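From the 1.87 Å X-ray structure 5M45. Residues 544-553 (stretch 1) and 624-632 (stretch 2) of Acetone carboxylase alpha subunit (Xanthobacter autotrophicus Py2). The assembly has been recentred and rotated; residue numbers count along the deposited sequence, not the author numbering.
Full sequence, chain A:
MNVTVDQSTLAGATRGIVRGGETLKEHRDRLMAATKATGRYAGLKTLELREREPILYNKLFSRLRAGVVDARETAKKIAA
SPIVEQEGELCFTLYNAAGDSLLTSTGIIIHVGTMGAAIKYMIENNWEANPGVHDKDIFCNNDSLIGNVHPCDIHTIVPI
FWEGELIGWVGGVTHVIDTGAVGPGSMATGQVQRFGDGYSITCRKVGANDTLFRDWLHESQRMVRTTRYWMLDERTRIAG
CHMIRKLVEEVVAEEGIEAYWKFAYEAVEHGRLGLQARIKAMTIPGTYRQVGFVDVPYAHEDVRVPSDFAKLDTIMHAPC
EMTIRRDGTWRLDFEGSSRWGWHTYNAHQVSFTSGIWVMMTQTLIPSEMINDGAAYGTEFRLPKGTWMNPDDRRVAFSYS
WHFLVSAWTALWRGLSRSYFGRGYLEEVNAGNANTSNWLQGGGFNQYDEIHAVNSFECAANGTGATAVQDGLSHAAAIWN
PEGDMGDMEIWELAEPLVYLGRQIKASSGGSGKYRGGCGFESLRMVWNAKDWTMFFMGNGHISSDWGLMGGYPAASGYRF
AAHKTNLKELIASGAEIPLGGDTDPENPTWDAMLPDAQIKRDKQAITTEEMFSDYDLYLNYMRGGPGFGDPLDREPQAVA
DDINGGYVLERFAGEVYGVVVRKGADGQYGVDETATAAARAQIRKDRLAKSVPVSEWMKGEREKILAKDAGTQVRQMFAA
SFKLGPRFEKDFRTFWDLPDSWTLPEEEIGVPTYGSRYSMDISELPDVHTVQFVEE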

# COMPACT_ATOMS: atom_id res chain seq x y z
N SER A 544 -0.60 -29.99 -13.46
CA SER A 544 -1.28 -29.13 -14.45
C SER A 544 -1.04 -29.58 -15.92
O SER A 544 -1.98 -29.56 -16.75
N ASP A 545 0.20 -29.98 -16.23
CA ASP A 545 0.54 -30.52 -17.55
C ASP A 545 -0.04 -31.93 -17.76
O ASP A 545 -0.28 -32.64 -16.80
N TRP A 546 -0.33 -32.29 -19.00
CA TRP A 546 -0.72 -33.65 -19.39
C TRP A 546 0.32 -34.14 -20.43
O TRP A 546 0.85 -33.33 -21.23
N GLY A 547 0.57 -35.44 -20.45
CA GLY A 547 1.28 -36.06 -21.55
C GLY A 547 0.48 -36.10 -22.84
O GLY A 547 -0.75 -35.89 -22.84
N LEU A 548 1.15 -36.37 -23.95
CA LEU A 548 0.55 -36.30 -25.28
C LEU A 548 0.62 -37.66 -25.98
O LEU A 548 1.66 -38.33 -25.95
N MET A 549 -0.47 -38.04 -26.65
CA MET A 549 -0.55 -39.23 -27.52
C MET A 549 -0.05 -40.53 -26.84
O MET A 549 0.63 -41.37 -27.45
N GLY A 550 -0.39 -40.66 -25.56
CA GLY A 550 -0.05 -41.84 -24.77
C GLY A 550 0.88 -41.58 -23.58
O GLY A 550 1.05 -42.47 -22.73
N GLY A 551 1.53 -40.43 -23.57
CA GLY A 551 2.39 -40.01 -22.48
C GLY A 551 1.61 -39.58 -21.25
O GLY A 551 0.39 -39.31 -21.33
N TYR A 552 2.32 -39.50 -20.12
CA TYR A 552 1.77 -39.19 -18.80
C TYR A 552 2.19 -37.81 -18.30
O TYR A 552 3.25 -37.28 -18.74
N PRO A 553 1.41 -37.22 -17.37
CA PRO A 553 1.82 -35.97 -16.72
C PRO A 553 3.11 -36.16 -15.90
O PRO A 553 3.37 -37.25 -15.39
N GLY A 624 9.01 -31.43 -13.00
CA GLY A 624 9.29 -31.96 -14.32
C GLY A 624 8.23 -31.56 -15.34
O GLY A 624 7.22 -30.90 -15.02
N GLY A 625 8.50 -31.95 -16.59
CA GLY A 625 7.60 -31.75 -17.73
C GLY A 625 6.94 -33.06 -18.22
O GLY A 625 7.40 -34.13 -17.85
N PRO A 626 5.88 -32.94 -19.04
CA PRO A 626 5.09 -34.08 -19.52
C PRO A 626 5.74 -34.96 -20.60
O PRO A 626 6.60 -34.52 -21.37
N GLY A 627 5.30 -36.22 -20.65
CA GLY A 627 5.84 -37.22 -21.59
C GLY A 627 5.08 -37.28 -22.94
O GLY A 627 4.01 -36.64 -23.09
N PHE A 628 5.66 -38.04 -23.89
CA PHE A 628 5.12 -38.29 -25.21
C PHE A 628 5.10 -39.78 -25.59
O PHE A 628 6.13 -40.46 -25.51
N GLY A 629 3.95 -40.24 -26.09
CA GLY A 629 3.81 -41.62 -26.60
C GLY A 629 3.66 -42.71 -25.54
O GLY A 629 3.92 -42.49 -24.37
N ASP A 630 3.30 -43.90 -25.99
CA ASP A 630 3.13 -45.07 -25.11
C ASP A 630 4.48 -45.48 -24.50
O ASP A 630 5.39 -45.81 -25.23
N PRO A 631 4.59 -45.52 -23.15
CA PRO A 631 5.85 -45.96 -22.52
C PRO A 631 6.29 -47.35 -22.92
O PRO A 631 7.47 -47.67 -22.86
N LEU A 632 5.34 -48.19 -23.35
CA LEU A 632 5.69 -49.54 -23.82
C LEU A 632 6.49 -49.56 -25.13
O LEU A 632 7.05 -50.60 -25.51

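Packing of residues 544-553 against 624-632 in the acetone carboxylase alpha subunit. Three backbone hydrogen bonds hold the pairing: L548 N donates to G627 O (3.0 Å), G629 N to L548 O (3.0 Å) and G627 N to Y552 O (3.0 Å). L548 O does double duty, since G551 N also donates to it (3.2 Å) and closes the type I' turn from L548 to G551. G551 N also lies 3.3 Å from G629 O, but the angle is too poor for a hydrogen bond. Two CA-H...O contacts supplement the set, F628 CA to L548 O (3.5 Å) and G629 CA to M549 O (3.3 Å). Glycines allow this closeness: a CB on G551 would clash with G627 O and F628 N, and one on G550 with D630 N.

D545 (chi1 p) points toward the other stretch. D545 OD1 accepts from a water at 2.7 Å, and the same water donates to G624 O at 2.8 Å, bridging the stretches; D545 OD2 is hydrogen-bonded to a residue just outside the stretches. D545 OD2 also sits 3.3 Å from P626 CB, but the 3.4 Å from D545 OD2 to P626 N is no hydrogen bond, because the proline nitrogen has no hydrogen to give. P626 points toward stretch 1, and P626 CB also rests 3.2 Å from W546 O.

The F628 side chain (chi1 t) leaves its CA pointing away, yet the ring comes back within reach of L548 (t, p), with L548 CD2 and F628 CD2 4.1 Å apart. M549 (m, t, t) points toward stretch 2 and brings M549 SD to 3.7 Å from F628 CE2, oblique to the ring. Y552 (chi1 m) also starts away, but its ring edge meets P631, Y552 CE1 to P631 CG 3.7 Å; its OH is satisfied elsewhere in the structure. D630 (chi1 t) points away and accepts at D630 OD1 from L632 N (3.0 Å), and both D630 OD1 and OD2 are also hydrogen-bonded elsewhere in the structure.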

# COMPACT_ATOMS: atom_id res chain seq x y z
CB SER A 544 -0.88 -27.64 -14.27
OG SER A 544 0.54 -27.47 -14.13
CB ASP A 545 2.06 -30.57 -17.70
CG ASP A 545 2.72 -31.39 -16.59
OD1 ASP A 545 2.70 -30.92 -15.41
OD2 ASP A 545 3.23 -32.50 -16.91
CB TRP A 546 -2.12 -33.72 -20.05
CG TRP A 546 -3.35 -33.34 -19.24
CD1 TRP A 546 -3.40 -32.68 -18.04
CD2 TRP A 546 -4.72 -33.58 -19.62
NE1 TRP A 546 -4.71 -32.49 -17.65
CE2 TRP A 546 -5.54 -33.03 -18.60
CE3 TRP A 546 -5.34 -34.19 -20.73
CZ2 TRP A 546 -6.95 -33.13 -18.63
CZ3 TRP A 546 -6.70 -34.29 -20.77
CH2 TRP A 546 -7.51 -33.74 -19.73
CB LEU A 548 1.31 -35.24 -26.11
CG LEU A 548 0.88 -34.91 -27.54
CD1 LEU A 548 -0.56 -34.45 -27.59
CD2 LEU A 548 1.75 -33.83 -28.18
CB MET A 549 0.18 -38.97 -28.84
CG MET A 549 -0.49 -37.98 -29.76
SD MET A 549 0.63 -37.27 -31.02
CE MET A 549 -0.46 -35.99 -31.62
CB TYR A 552 2.22 -40.26 -17.78
CG TYR A 552 1.52 -41.62 -17.99
CD1 TYR A 552 1.96 -42.52 -18.96
CD2 TYR A 552 0.44 -42.00 -17.19
CE1 TYR A 552 1.34 -43.78 -19.11
CE2 TYR A 552 -0.18 -43.23 -17.35
CZ TYR A 552 0.27 -44.11 -18.35
OH TYR A 552 -0.39 -45.32 -18.51
CB PRO A 553 0.67 -35.68 -15.74
CG PRO A 553 -0.48 -36.54 -16.18
CD PRO A 553 0.16 -37.74 -16.78
CB PRO A 626 3.83 -33.41 -20.07
CG PRO A 626 4.31 -32.06 -20.56
CD PRO A 626 5.35 -31.65 -19.52
CB PHE A 628 5.96 -37.56 -26.30
CG PHE A 628 5.41 -37.75 -27.69
CD1 PHE A 628 5.75 -38.86 -28.45
CD2 PHE A 628 4.51 -36.85 -28.21
CE1 PHE A 628 5.18 -39.08 -29.72
CE2 PHE A 628 3.95 -37.05 -29.50
CZ PHE A 628 4.29 -38.15 -30.23
CB ASP A 630 2.55 -46.24 -25.93
CG ASP A 630 2.12 -47.46 -25.07
OD1 ASP A 630 2.49 -47.56 -23.89
OD2 ASP A 630 1.40 -48.34 -25.63
CB PRO A 631 5.51 -45.98 -21.02
CG PRO A 631 4.40 -45.01 -20.87
CD PRO A 631 3.60 -45.11 -22.13
CB LEU A 632 4.40 -50.40 -23.96
CG LEU A 632 4.47 -51.77 -23.30
CD1 LEU A 632 4.54 -51.63 -21.79
CD2 LEU A 632 3.23 -52.56 -23.68
O HOH W 1 4.83 -29.98 -14.00